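Local coordinates for protein ribosome-binding factor A (Thermus thermophilus, PDB 2DYJ) that assists the late maturation of the 30S ribosomal subunit, binding free 30S subunits and being required for efficient processing of 16S rRNA, at residues P26-L31 with L59-R64; V33-L38 with S46-A51; R68-L73 with P83-L88. One frame throughout, in Å; residues are numbered along the deposited sequence.

Interaction 1 of 3, residues P26-L31 with L59-R64; sequences PRLFLL and LRALSR
Leu28, Leu31 and Leu62 make the apolar half of this contact, with Ala61, whose CB serves both halves, between it and the polar half. The CD2 methyl of Leu28 lies 3.7 Å from Ala61 CB and 3.8 Å from Leu62 CG, so it settles between two successive residues of the helix, the two leucine side chains crossing at a slant. Leu31 and Leu62 meet differently, tip to tip, CD1 to CD1 at 4.1 Å. In Leu31, CG stands anti to the backbone N (chi1 177°), which places the branch point from which the touching methyl extends. The two loop leucines are spaced by a type II beta turn from Leu28 to Leu31, closed by the bond from Leu31 N to Leu28 O. That turn belongs to the loop joining helix 5-21 to strand 32-38, and the contact lays this loop against helix 55-64 in the KH-like domain of the protein. Ile20 and Val49 also touch both Leu31 and Leu62, extending the apolar patch into helix 5-21 and strand 44-50.

The polar half is built on Arg27. Its chain bends at chi3 (-68°), and Ala61 CB sits over one face of the guanidinium, 3.3 Å above the plane and displaced toward the rim; the nearest atom is Arg27 NE, 3.5 Å from that methyl. Arg60 and Arg64 bring like charges close, with Arg27 NH2 4.4 Å from Arg64 NH1. A salt bridge from Arg27 NH2 to Asp25 probably offsets part of this repulsion.

Interaction 2 of 3, residues V33-L38 with S46-A51; sequences VEAVRL and SVYVEA
A classic beta bulge sets two residues, Glu34 and Ala35, opposite the single Tyr48 and interrupts the antiparallel pairing of strands 32-38 and 44-50. Tyr48 O takes both amides: Glu34 N at 2.8 Å, and Ala35 N in a weak bond at 3.4 Å. Tyr48 N returns a bond to Ala35 O, and past the bulge the pairing is regular, Arg37 and Ser46 exchanging two backbone bonds. Val36 CA lies 3.0 Å from Ser46 O in a CA-H...O contact, beside the Arg37 N bond to the same oxygen.

Val33, Val36, Val47 and Val49 occupy one face of this hairpin. Val47 CG1, anti to its backbone N (chi1 -176°), touches both neighbours on the facing strand, Val33 CG1 at 4.0 Å and Val36 CG1 at 4.2 Å. Helix 5-21 packs on Val33, Val36 and Val47, while helix 55-64 meets Val49.

The other face carries Ala35, Arg37, Ser46 and Tyr48. Arg37 bends at chi3 (58°), and its guanidinium stands almost perpendicular to the phenol ring, the planes 81° apart. Ser46 OG lies near the guanidinium plane and is hydrogen-bonded to Glu86 OE1 on strand 84-89. Four good backbone bonds and one weak one thus fix the register, while Tyr48 OH, over one guanidinium face and 2.9 Å from Arg37 NH2, probably interacts with the charge electrostatically, without a directed hydrogen bond.

Interaction 3 of 3, residues R68-L73 with P83-L88; sequences RLVAAL and PRLEFL
Val70 has CG1 anti to its backbone N (chi1 171°) and CG2 beside it, a rotation that turns CG1 to Arg84 and brings CG2 mainly against Leu85. CG1 rests over a face of the Arg84 guanidinium, 3.7 Å above the plane and offset toward the rim. Arg84 gets there by curling, its chain bent at both chi2 (-41°) and chi3 (-60°), and a salt bridge from Arg84 NH2 to Glu66 is consistent with this folded-back conformation. Val70 CG2 lies 3.6 Å from Leu85 CG, the two side chains lying alongside but running in opposing senses. Helix 66-74 thus leans on strand 84-89 of the sheet, as a helix layer packs on strands in a KH-type alpha/beta fold. An alanine in place of Val70 would probably leave a gap beside Leu85 CG and strip the arginine face of its CG1 cover, with only CB remaining near it.

Leu69 works further along the strand: its CB lies 3.8 Å from Leu85 CD1, and its CD1 reaches the ring tip of Phe87, at CZ, also 3.8 Å away. Leu73 adds a looser touch, CD1 to Leu85 CD2 at 4.2 Å. Val70 CG2 also lies 3.7 Å from Pro83 O, a buried carbonyl with no polar partner in the model.

Overall arrangement
Strand 44-50 binds interaction 2 to interaction 3: Val47 N lies 2.8 Å from Glu86 O and Val47 O 2.9 Å from Leu88 N, so the hairpin and strand 84-89 form one sheet, their contact centres about 11 Å apart. Interaction 1 sits about 13 Å, centre to centre, from each of the others. Its helix meets the sheet through Leu59 CD2, 3.7 Å from Val49 CG2, while Phe87 CE2 comes within 3.4 Å of Leu62 O. Phe87 is shared by all three: it touches Leu62 of interaction 1, Val47 of interaction 2 and Leu69 across interaction 3. Together they join the sheet to helices 55-64 and 66-74 within the fold that binds the 30S subunit.

Interaction 1 of 3, residues P26-L31 with L59-R64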
loop_
_atom_site.group_PDB
_atom_site.type_symbol
_atom_site.label_atom_id
_atom_site.label_comp_id
_atom_site.label_asym_id
_atom_site.label_seq_id
_atom_site.Cartn_x
_atom_site.Cartn_y
_atom_site.Cartn_z
ATOM N N PRO A 26 0.644 -9.048 -13.382
ATOM C CA PRO A 26 -0.562 -9.883 -13.401
ATOM C C PRO A 26 -0.947 -10.474 -12.035
ATOM O O PRO A 26 -2.114 -10.821 -11.809
ATOM C CB PRO A 26 -0.236 -10.954 -14.450
ATOM C CG PRO A 26 1.261 -10.932 -14.561
ATOM C CD PRO A 26 1.609 -9.487 -14.405
ATOM N N ARG A 27 0.023 -10.575 -11.132
ATOM C CA ARG A 27 -0.236 -11.092 -9.790
ATOM C C ARG A 27 -1.132 -10.126 -9.013
ATOM O O ARG A 27 -1.724 -10.489 -7.997
ATOM C CB ARG A 27 1.083 -11.291 -9.043
ATOM C CG ARG A 27 1.922 -12.440 -9.605
ATOM C CD ARG A 27 3.285 -12.547 -8.926
ATOM N NE ARG A 27 4.147 -11.409 -9.250
ATOM C CZ ARG A 27 5.356 -11.222 -8.721
ATOM N NH1 ARG A 27 5.846 -12.095 -7.839
ATOM N NH2 ARG A 27 6.084 -10.177 -9.075
ATOM N N LEU A 28 -1.251 -8.900 -9.513
ATOM C CA LEU A 28 -2.068 -7.873 -8.857
ATOM C C LEU A 28 -3.431 -7.673 -9.506
ATOM O O LEU A 28 -4.160 -6.746 -9.136
ATOM C CB LEU A 28 -1.325 -6.529 -8.880
ATOM C CG LEU A 28 0.089 -6.522 -8.304
ATOM C CD1 LEU A 28 0.684 -5.124 -8.446
ATOM C CD2 LEU A 28 0.061 -6.945 -6.844
ATOM N N PHE A 29 -3.783 -8.505 -10.477
ATOM C CA PHE A 29 -5.077 -8.334 -11.148
ATOM C C PHE A 29 -6.228 -8.506 -10.142
ATOM O O PHE A 29 -6.264 -9.477 -9.388
ATOM C CB PHE A 29 -5.211 -9.332 -12.309
ATOM C CG PHE A 29 -6.522 -9.230 -13.054
ATOM C CD1 PHE A 29 -7.015 -7.989 -13.458
ATOM C CD2 PHE A 29 -7.272 -10.368 -13.330
ATOM C CE1 PHE A 29 -8.241 -7.883 -14.128
ATOM C CE2 PHE A 29 -8.502 -10.274 -14.001
ATOM C CZ PHE A 29 -8.985 -9.033 -14.398
ATOM N N LEU A 30 -7.137 -7.533 -10.125
ATOM C CA LEU A 30 -8.298 -7.514 -9.238
ATOM C C LEU A 30 -7.989 -7.341 -7.756
ATOM O O LEU A 30 -8.883 -7.467 -6.911
ATOM C CB LEU A 30 -9.142 -8.775 -9.420
ATOM C CG LEU A 30 -9.680 -8.971 -10.836
ATOM C CD1 LEU A 30 -10.664 -10.147 -10.840
ATOM C CD2 LEU A 30 -10.362 -7.685 -11.304
ATOM N N LEU A 31 -6.735 -7.061 -7.434
ATOM C CA LEU A 31 -6.370 -6.852 -6.034
ATOM C C LEU A 31 -6.931 -5.525 -5.547
ATOM O O LEU A 31 -6.932 -4.536 -6.292
ATOM C CB LEU A 31 -4.848 -6.813 -5.861
ATOM C CG LEU A 31 -4.389 -6.528 -4.428
ATOM C CD1 LEU A 31 -3.231 -7.443 -4.081
ATOM C CD2 LEU A 31 -4.012 -5.055 -4.257
ATOM N N LEU A 59 1.406 -10.489 -2.595
ATOM C CA LEU A 59 2.198 -9.806 -1.583
ATOM C C LEU A 59 3.640 -9.672 -2.057
ATOM O O LEU A 59 4.286 -8.671 -1.779
ATOM C CB LEU A 59 2.126 -10.555 -0.235
ATOM C CG LEU A 59 0.726 -10.628 0.397
ATOM C CD1 LEU A 59 0.783 -11.448 1.678
ATOM C CD2 LEU A 59 0.210 -9.232 0.707
ATOM N N ARG A 60 4.137 -10.655 -2.807
ATOM C CA ARG A 60 5.526 -10.567 -3.271
ATOM C C ARG A 60 5.650 -9.509 -4.339
ATOM O O ARG A 60 6.656 -8.798 -4.403
ATOM C CB ARG A 60 6.018 -11.897 -3.840
ATOM C CG ARG A 60 6.458 -12.887 -2.787
ATOM C CD ARG A 60 7.269 -14.005 -3.444
ATOM N NE ARG A 60 6.438 -14.863 -4.282
ATOM C CZ ARG A 60 5.700 -15.865 -3.821
ATOM N NH1 ARG A 60 5.687 -16.144 -2.521
ATOM N NH2 ARG A 60 4.987 -16.598 -4.667
ATOM N N ALA A 61 4.624 -9.423 -5.184
ATOM C CA ALA A 61 4.591 -8.448 -6.270
ATOM C C ALA A 61 4.596 -7.024 -5.725
ATOM O O ALA A 61 5.292 -6.144 -6.257
ATOM C CB ALA A 61 3.353 -8.676 -7.161
ATOM N N LEU A 62 3.820 -6.788 -4.673
ATOM C CA LEU A 62 3.774 -5.458 -4.063
ATOM C C LEU A 62 5.104 -5.158 -3.402
ATOM O O LEU A 62 5.678 -4.076 -3.576
ATOM C CB LEU A 62 2.651 -5.398 -3.027
ATOM C CG LEU A 62 1.240 -5.452 -3.612
ATOM C CD1 LEU A 62 0.223 -5.792 -2.493
ATOM C CD2 LEU A 62 0.936 -4.094 -4.277
ATOM N N SER A 63 5.610 -6.124 -2.641
ATOM C CA SER A 63 6.892 -5.945 -1.956
ATOM C C SER A 63 7.992 -5.605 -2.972
ATOM O O SER A 63 8.852 -4.758 -2.729
ATOM C CB SER A 63 7.268 -7.231 -1.210
ATOM O OG SER A 63 6.431 -7.404 -0.083
ATOM N N ARG A 64 7.963 -6.274 -4.117
ATOM C CA ARG A 64 8.982 -6.015 -5.131
ATOM C C ARG A 64 8.823 -4.615 -5.697
ATOM O O ARG A 64 9.812 -3.971 -6.075
ATOM C CB ARG A 64 8.891 -7.036 -6.260
ATOM C CG ARG A 64 9.934 -6.809 -7.349
ATOM C CD ARG A 64 9.825 -7.835 -8.442
ATOM N NE ARG A 64 10.732 -7.539 -9.548
ATOM C CZ ARG A 64 10.821 -8.272 -10.654
ATOM N NH1 ARG A 64 10.058 -9.352 -10.800
ATOM N NH2 ARG A 64 11.665 -7.921 -11.616
#

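Interaction 2 of 3, residues V33-L38 with S46-A51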
loop_
_atom_site.group_PDB
_atom_site.type_symbol
_atom_site.label_atom_id
_atom_site.label_comp_id
_atom_site.label_asym_id
_atom_site.label_seq_id
_atom_site.Cartn_x
_atom_site.Cartn_y
_atom_site.Cartn_z
ATOM N N VAL A 33 -7.179 -2.722 -1.993
ATOM C CA VAL A 33 -6.598 -2.331 -0.724
ATOM C C VAL A 33 -7.735 -2.176 0.280
ATOM O O VAL A 33 -8.626 -1.354 0.097
ATOM C CB VAL A 33 -5.838 -1.012 -0.872
ATOM C CG1 VAL A 33 -5.304 -0.571 0.485
ATOM C CG2 VAL A 33 -4.697 -1.194 -1.877
ATOM N N GLU A 34 -7.711 -2.972 1.337
ATOM C CA GLU A 34 -8.785 -2.908 2.321
ATOM C C GLU A 34 -8.544 -1.849 3.386
ATOM O O GLU A 34 -9.491 -1.260 3.914
ATOM C CB GLU A 34 -8.975 -4.262 3.012
ATOM C CG GLU A 34 -10.027 -4.204 4.128
ATOM C CD GLU A 34 -9.695 -5.100 5.301
ATOM O OE1 GLU A 34 -10.316 -4.931 6.373
ATOM O OE2 GLU A 34 -8.814 -5.972 5.153
ATOM N N ALA A 35 -7.285 -1.602 3.714
ATOM C CA ALA A 35 -6.999 -0.613 4.745
ATOM C C ALA A 35 -5.503 -0.392 4.859
ATOM O O ALA A 35 -4.724 -1.146 4.295
ATOM C CB ALA A 35 -7.553 -1.110 6.077
ATOM N N VAL A 36 -5.118 0.668 5.558
ATOM C CA VAL A 36 -3.709 0.961 5.812
ATOM C C VAL A 36 -3.648 1.478 7.232
ATOM O O VAL A 36 -4.633 2.011 7.752
ATOM C CB VAL A 36 -3.121 2.031 4.847
ATOM C CG1 VAL A 36 -3.346 1.591 3.402
ATOM C CG2 VAL A 36 -3.750 3.409 5.104
ATOM N N ARG A 37 -2.501 1.303 7.869
ATOM C CA ARG A 37 -2.309 1.782 9.228
ATOM C C ARG A 37 -0.874 2.280 9.303
ATOM O O ARG A 37 0.058 1.548 8.977
ATOM C CB ARG A 37 -2.537 0.643 10.218
ATOM C CG ARG A 37 -2.340 1.036 11.673
ATOM C CD ARG A 37 -2.288 -0.211 12.548
ATOM N NE ARG A 37 -1.208 -1.102 12.121
ATOM C CZ ARG A 37 -0.990 -2.314 12.622
ATOM N NH1 ARG A 37 -1.780 -2.791 13.579
ATOM N NH2 ARG A 37 0.020 -3.048 12.163
ATOM N N LEU A 38 -0.703 3.535 9.700
ATOM C CA LEU A 38 0.630 4.131 9.798
ATOM C C LEU A 38 1.192 3.915 11.197
ATOM O O LEU A 38 0.443 3.950 12.177
ATOM C CB LEU A 38 0.531 5.631 9.493
ATOM C CG LEU A 38 1.765 6.417 9.050
ATOM C CD1 LEU A 38 2.375 5.799 7.811
ATOM C CD2 LEU A 38 1.355 7.866 8.776
ATOM N N SER A 46 1.472 0.062 7.044
ATOM C CA SER A 46 1.071 -1.333 6.841
ATOM C C SER A 46 -0.108 -1.225 5.897
ATOM O O SER A 46 -1.043 -0.465 6.155
ATOM C CB SER A 46 0.633 -1.971 8.161
ATOM O OG SER A 46 1.743 -2.102 9.028
ATOM N N VAL A 47 -0.062 -1.995 4.814
ATOM C CA VAL A 47 -1.082 -1.963 3.766
ATOM C C VAL A 47 -1.732 -3.330 3.692
ATOM O O VAL A 47 -1.070 -4.312 3.393
ATOM C CB VAL A 47 -0.418 -1.643 2.407
ATOM C CG1 VAL A 47 -1.486 -1.497 1.320
ATOM C CG2 VAL A 47 0.435 -0.354 2.517
ATOM N N TYR A 48 -3.026 -3.388 3.988
ATOM C CA TYR A 48 -3.763 -4.656 4.008
ATOM C C TYR A 48 -4.523 -4.843 2.699
ATOM O O TYR A 48 -5.362 -4.029 2.333
ATOM C CB TYR A 48 -4.707 -4.646 5.209
ATOM C CG TYR A 48 -3.976 -4.427 6.519
ATOM C CD1 TYR A 48 -3.396 -5.490 7.217
ATOM C CD2 TYR A 48 -3.787 -3.139 7.019
ATOM C CE1 TYR A 48 -2.638 -5.263 8.375
ATOM C CE2 TYR A 48 -3.038 -2.907 8.171
ATOM C CZ TYR A 48 -2.467 -3.965 8.841
ATOM O OH TYR A 48 -1.729 -3.708 9.973
ATOM N N VAL A 49 -4.232 -5.933 1.998
ATOM C CA VAL A 49 -4.844 -6.145 0.696
ATOM C C VAL A 49 -5.627 -7.436 0.508
ATOM O O VAL A 49 -5.362 -8.441 1.175
ATOM C CB VAL A 49 -3.759 -6.103 -0.397
ATOM C CG1 VAL A 49 -3.067 -4.763 -0.379
ATOM C CG2 VAL A 49 -2.729 -7.220 -0.157
ATOM N N GLU A 50 -6.584 -7.392 -0.415
ATOM C CA GLU A 50 -7.379 -8.575 -0.756
ATOM C C GLU A 50 -6.964 -9.000 -2.168
ATOM O O GLU A 50 -7.225 -8.291 -3.144
ATOM C CB GLU A 50 -8.885 -8.266 -0.744
ATOM C CG GLU A 50 -9.746 -9.432 -1.312
ATOM C CD GLU A 50 -11.220 -9.073 -1.543
ATOM O OE1 GLU A 50 -11.549 -7.873 -1.595
ATOM O OE2 GLU A 50 -12.058 -9.996 -1.693
ATOM N N ALA A 51 -6.299 -10.142 -2.278
ATOM C CA ALA A 51 -5.867 -10.629 -3.583
ATOM C C ALA A 51 -6.944 -11.510 -4.177
ATOM O O ALA A 51 -7.693 -12.172 -3.460
ATOM C CB ALA A 51 -4.562 -11.421 -3.460
#

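Interaction 3 of 3, residues R68-L73 with P83-L88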
loop_
_atom_site.group_PDB
_atom_site.type_symbol
_atom_site.label_atom_id
_atom_site.label_comp_id
_atom_site.label_asym_id
_atom_site.label_seq_id
_atom_site.Cartn_x
_atom_site.Cartn_y
_atom_site.Cartn_z
ATOM N N ARG A 68 9.128 1.681 -6.143
ATOM C CA ARG A 68 8.405 2.430 -7.175
ATOM C C ARG A 68 7.103 2.981 -6.603
ATOM O O ARG A 68 6.659 4.065 -6.972
ATOM C CB ARG A 68 8.073 1.528 -8.375
ATOM C CG ARG A 68 9.266 0.771 -8.939
ATOM C CD ARG A 68 8.819 -0.507 -9.659
ATOM N NE ARG A 68 9.940 -1.415 -9.883
ATOM C CZ ARG A 68 9.833 -2.738 -9.987
ATOM N NH1 ARG A 68 8.643 -3.326 -9.885
ATOM N NH2 ARG A 68 10.924 -3.475 -10.186
ATOM N N LEU A 69 6.476 2.243 -5.693
ATOM C CA LEU A 69 5.223 2.721 -5.117
ATOM C C LEU A 69 5.467 3.878 -4.161
ATOM O O LEU A 69 4.673 4.828 -4.125
ATOM C CB LEU A 69 4.488 1.589 -4.380
ATOM C CG LEU A 69 3.799 0.553 -5.267
ATOM C CD1 LEU A 69 3.269 -0.618 -4.416
ATOM C CD2 LEU A 69 2.662 1.221 -6.020
ATOM N N VAL A 70 6.560 3.825 -3.394
ATOM C CA VAL A 70 6.830 4.922 -2.478
ATOM C C VAL A 70 7.170 6.175 -3.296
ATOM O O VAL A 70 6.780 7.290 -2.940
ATOM C CB VAL A 70 7.959 4.564 -1.484
ATOM C CG1 VAL A 70 8.383 5.794 -0.688
ATOM C CG2 VAL A 70 7.435 3.498 -0.493
ATOM N N ALA A 71 7.874 5.968 -4.405
ATOM C CA ALA A 71 8.241 7.065 -5.304
ATOM C C ALA A 71 6.962 7.724 -5.842
ATOM O O ALA A 71 6.890 8.949 -5.957
ATOM C CB ALA A 71 9.076 6.527 -6.469
ATOM N N ALA A 72 5.968 6.892 -6.171
ATOM C CA ALA A 72 4.682 7.337 -6.694
ATOM C C ALA A 72 3.912 8.120 -5.652
ATOM O O ALA A 72 3.243 9.117 -5.960
ATOM C CB ALA A 72 3.852 6.133 -7.168
ATOM N N LEU A 73 3.984 7.661 -4.411
ATOM C CA LEU A 73 3.307 8.359 -3.339
ATOM C C LEU A 73 3.997 9.689 -3.097
ATOM O O LEU A 73 3.340 10.683 -2.838
ATOM C CB LEU A 73 3.346 7.542 -2.044
ATOM C CG LEU A 73 2.510 6.261 -2.006
ATOM C CD1 LEU A 73 2.647 5.604 -0.618
ATOM C CD2 LEU A 73 1.057 6.598 -2.280
ATOM N N PRO A 83 6.463 7.129 4.308
ATOM C CA PRO A 83 6.708 5.893 5.055
ATOM C C PRO A 83 7.085 4.776 4.101
ATOM O O PRO A 83 6.800 4.851 2.894
ATOM C CB PRO A 83 5.368 5.621 5.724
ATOM C CG PRO A 83 4.380 6.190 4.765
ATOM C CD PRO A 83 5.029 7.478 4.305
ATOM N N ARG A 84 7.746 3.749 4.619
ATOM C CA ARG A 84 8.081 2.616 3.774
ATOM C C ARG A 84 6.852 1.741 3.893
ATOM O O ARG A 84 6.103 1.883 4.851
ATOM C CB ARG A 84 9.335 1.893 4.270
ATOM C CG ARG A 84 10.567 2.799 4.285
ATOM C CD ARG A 84 10.644 3.703 3.041
ATOM N NE ARG A 84 10.709 2.951 1.785
ATOM C CZ ARG A 84 11.217 3.462 0.656
ATOM N NH1 ARG A 84 11.687 4.705 0.652
ATOM N NH2 ARG A 84 11.260 2.747 -0.464
ATOM N N LEU A 85 6.637 0.845 2.935
ATOM C CA LEU A 85 5.429 0.024 2.928
ATOM C C LEU A 85 5.610 -1.436 3.304
ATOM O O LEU A 85 6.556 -2.077 2.860
ATOM C CB LEU A 85 4.805 0.075 1.537
ATOM C CG LEU A 85 4.790 1.505 0.961
ATOM C CD1 LEU A 85 4.388 1.499 -0.537
ATOM C CD2 LEU A 85 3.797 2.333 1.772
ATOM N N GLU A 86 4.680 -1.950 4.110
ATOM C CA GLU A 86 4.693 -3.352 4.507
ATOM C C GLU A 86 3.363 -3.897 3.985
ATOM O O GLU A 86 2.313 -3.326 4.278
ATOM C CB GLU A 86 4.751 -3.462 6.029
ATOM C CG GLU A 86 4.670 -4.886 6.533
ATOM C CD GLU A 86 4.453 -4.958 8.033
ATOM O OE1 GLU A 86 3.947 -3.970 8.613
ATOM O OE2 GLU A 86 4.769 -6.013 8.623
ATOM N N PHE A 87 3.396 -4.980 3.207
ATOM C CA PHE A 87 2.156 -5.511 2.655
ATOM C C PHE A 87 1.699 -6.756 3.388
ATOM O O PHE A 87 2.462 -7.711 3.541
ATOM C CB PHE A 87 2.347 -5.790 1.179
ATOM C CG PHE A 87 2.718 -4.552 0.404
ATOM C CD1 PHE A 87 1.740 -3.652 0.010
ATOM C CD2 PHE A 87 4.057 -4.280 0.106
ATOM C CE1 PHE A 87 2.089 -2.472 -0.688
ATOM C CE2 PHE A 87 4.420 -3.107 -0.591
ATOM C CZ PHE A 87 3.429 -2.210 -0.984
ATOM N N LEU A 88 0.442 -6.729 3.823
ATOM C CA LEU A 88 -0.138 -7.833 4.585
ATOM C C LEU A 88 -1.487 -8.268 4.029
ATOM O O LEU A 88 -2.162 -7.517 3.334
ATOM C CB LEU A 88 -0.332 -7.395 6.048
ATOM C CG LEU A 88 0.942 -6.920 6.775
ATOM C CD1 LEU A 88 0.599 -6.163 8.044
ATOM C CD2 LEU A 88 1.810 -8.132 7.103
#